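Local atomic coordinates of hypothetical protein BA_2335 (Bacillus anthracis, PDB entry 4H4N), a protein that is of unknown function, a small all-beta protein in which a three-stranded antiparallel sheet packs against a two-stranded one. Residues 16-21 against 35-40. Residues are numbered along the deposited sequence; the frame is centred on the assembly and turned at random.
With SO4 (sulfate ion), chain F.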
loop_
_atom_site.group_PDB
_atom_site.type_symbol
_atom_site.label_atom_id
_atom_site.label_comp_id
_atom_site.label_asym_id
_atom_site.label_seq_id
_atom_site.Cartn_x
_atom_site.Cartn_y
_atom_site.Cartn_z
ATOM N N ASN A 16 13.638 -1.746 -2.719
ATOM C CA ASN A 16 14.162 -1.236 -1.453
ATOM C C ASN A 16 13.210 -0.255 -0.795
ATOM O O ASN A 16 13.635 0.784 -0.281
ATOM C CB ASN A 16 15.526 -0.575 -1.707
ATOM C CG ASN A 16 16.504 -1.528 -2.308
ATOM O OD1 ASN A 16 16.758 -2.577 -1.743
ATOM N ND2 ASN A 16 17.033 -1.193 -3.467
ATOM N N SER A 17 11.926 -0.597 -0.789
ATOM C CA SER A 17 10.915 0.335 -0.338
ATOM C C SER A 17 9.794 -0.352 0.420
ATOM O O SER A 17 9.607 -1.567 0.364
ATOM C CB SER A 17 10.285 1.061 -1.549
ATOM O OG SER A 17 11.223 1.806 -2.291
ATOM N N LYS A 18 9.035 0.477 1.124
ATOM C CA LYS A 18 7.778 0.112 1.739
ATOM C C LYS A 18 6.687 0.945 1.076
ATOM O O LYS A 18 6.803 2.161 0.969
ATOM C CB LYS A 18 7.807 0.401 3.243
ATOM C CG LYS A 18 6.464 0.127 3.931
ATOM C CD LYS A 18 6.430 0.473 5.393
ATOM C CE LYS A 18 7.255 -0.499 6.181
ATOM N NZ LYS A 18 6.950 -0.403 7.646
ATOM N N LEU A 19 5.635 0.293 0.616
ATOM C CA LEU A 19 4.465 0.963 0.086
ATOM C C LEU A 19 3.396 0.997 1.173
ATOM O O LEU A 19 3.048 -0.037 1.737
ATOM C CB LEU A 19 3.928 0.228 -1.127
ATOM C CG LEU A 19 2.863 1.000 -1.926
ATOM C CD1 LEU A 19 3.472 2.146 -2.721
ATOM C CD2 LEU A 19 2.074 0.057 -2.817
ATOM N N LYS A 20 2.883 2.189 1.454
ATOM C CA LYS A 20 1.841 2.409 2.450
ATOM C C LYS A 20 0.562 2.785 1.723
ATOM O O LYS A 20 0.538 3.801 1.035
ATOM C CB LYS A 20 2.256 3.521 3.410
ATOM C CG LYS A 20 3.550 3.243 4.181
ATOM C CD LYS A 20 3.829 4.336 5.219
ATOM C CE LYS A 20 5.014 4.013 6.112
ATOM N NZ LYS A 20 5.089 4.943 7.277
ATOM N N VAL A 21 -0.489 1.990 1.903
ATOM C CA VAL A 21 -1.767 2.193 1.247
ATOM C C VAL A 21 -2.758 2.671 2.307
ATOM O O VAL A 21 -2.958 2.002 3.313
ATOM C CB VAL A 21 -2.278 0.885 0.610
ATOM C CG1 VAL A 21 -3.583 1.120 -0.129
ATOM C CG2 VAL A 21 -1.217 0.273 -0.316
ATOM N N SER A 35 0.416 -1.956 4.576
ATOM C CA SER A 35 1.710 -1.703 4.004
ATOM C C SER A 35 2.353 -2.975 3.519
ATOM O O SER A 35 2.007 -4.080 3.937
ATOM C CB SER A 35 2.591 -0.965 4.989
ATOM O OG SER A 35 2.819 -1.746 6.152
ATOM N N ILE A 36 3.278 -2.800 2.589
ATOM C CA ILE A 36 3.938 -3.884 1.889
ATOM C C ILE A 36 5.413 -3.544 1.741
ATOM O O ILE A 36 5.743 -2.468 1.246
ATOM C CB ILE A 36 3.350 -4.106 0.475
ATOM C CG1 ILE A 36 1.809 -4.176 0.490
ATOM C CG2 ILE A 36 3.995 -5.336 -0.153
ATOM C CD1 ILE A 36 1.201 -4.046 -0.900
ATOM N N ILE A 37 6.295 -4.448 2.123
ATOM C CA ILE A 37 7.715 -4.221 1.949
ATOM C C ILE A 37 8.275 -4.949 0.734
ATOM O O ILE A 37 7.819 -6.029 0.358
ATOM C CB ILE A 37 8.540 -4.568 3.193
ATOM C CG1 ILE A 37 8.463 -6.031 3.536
ATOM C CG2 ILE A 37 8.148 -3.663 4.358
ATOM C CD1 ILE A 37 9.379 -6.431 4.663
ATOM N N ASN A 38 9.291 -4.344 0.142
ATOM C CA ASN A 38 10.063 -4.953 -0.919
ATOM C C ASN A 38 11.538 -4.687 -0.677
ATOM O O ASN A 38 12.036 -3.620 -0.987
ATOM C CB ASN A 38 9.657 -4.432 -2.284
ATOM C CG ASN A 38 10.485 -5.044 -3.384
ATOM O OD1 ASN A 38 11.105 -6.100 -3.201
ATOM N ND2 ASN A 38 10.510 -4.385 -4.533
ATOM N N GLN A 39 12.219 -5.687 -0.128
ATOM C CA GLN A 39 13.630 -5.563 0.161
ATOM C C GLN A 39 14.509 -5.756 -1.087
ATOM O O GLN A 39 15.723 -5.550 -1.003
ATOM C CB GLN A 39 14.042 -6.601 1.208
ATOM C CG GLN A 39 14.131 -8.063 0.727
ATOM C CD GLN A 39 12.824 -8.809 0.659
ATOM O OE1 GLN A 39 11.722 -8.255 0.774
ATOM N NE2 GLN A 39 12.944 -10.108 0.501
ATOM N N LEU A 40 13.928 -6.211 -2.193
ATOM C CA LEU A 40 14.689 -6.522 -3.380
ATOM C C LEU A 40 15.087 -5.287 -4.157
ATOM O O LEU A 40 14.546 -4.200 -3.981
ATOM C CB LEU A 40 13.882 -7.435 -4.294
ATOM C CG LEU A 40 13.404 -8.731 -3.644
ATOM C CD1 LEU A 40 12.556 -9.522 -4.618
ATOM C CD2 LEU A 40 14.580 -9.568 -3.120
HETATM S S SO4 F . 3.941 8.657 7.952
HETATM O O1 SO4 F . 5.306 9.025 8.308
HETATM O O2 SO4 F . 3.897 7.219 7.722
HETATM O O3 SO4 F . 3.513 9.367 6.751
HETATM O O4 SO4 F . 3.053 9.002 9.058
HETATM O O HOH W 1 3.716 0.205 8.154
#
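Strands 17-24 and 30-38 form an antiparallel beta hairpin whose two faces meet very different surroundings. The pairs S17-N38 and L19-I36 are doubly hydrogen-bonded: L19 N gives a 2.8 Å bond to I36 O, lying in its carbonyl plane, and N38 N points almost along the C=O axis of S17 O at 2.8 Å. Between these rungs, K18 CA makes a CA-H...O contact of 3.3 Å with I36 O. L19, S17, I36 and N38 face inward; L19 packs on F11 and V13 of strand 9-13, and I36 on V13 and I48. A G1 bulge, N16 and S17 both opposite N38, ends the ladder, and N16 N reaches L40 O at 2.9 Å. Here N38 OD1 accepts from L40 N in an Asx turn while ND2 donates to V13 O and T42 O. The other face is loose. K18, its chain bent at chi3 (-71°), crosses I37 obliquely, CE 3.8 Å from CG2, and its NZ bonds weakly to a water also hydrogen-bonded to S35 OG. Extended K20 carries NZ 2.6 Å from O2 of a sulfate, probably from the crystallisation liquor, also held by R62. Backbone bonds thus join the strands, L19 and I36 bury apolar surface, backbone partners satisfy N38's amide, and the sulfate is consistent with a positive patch around K20 and R62.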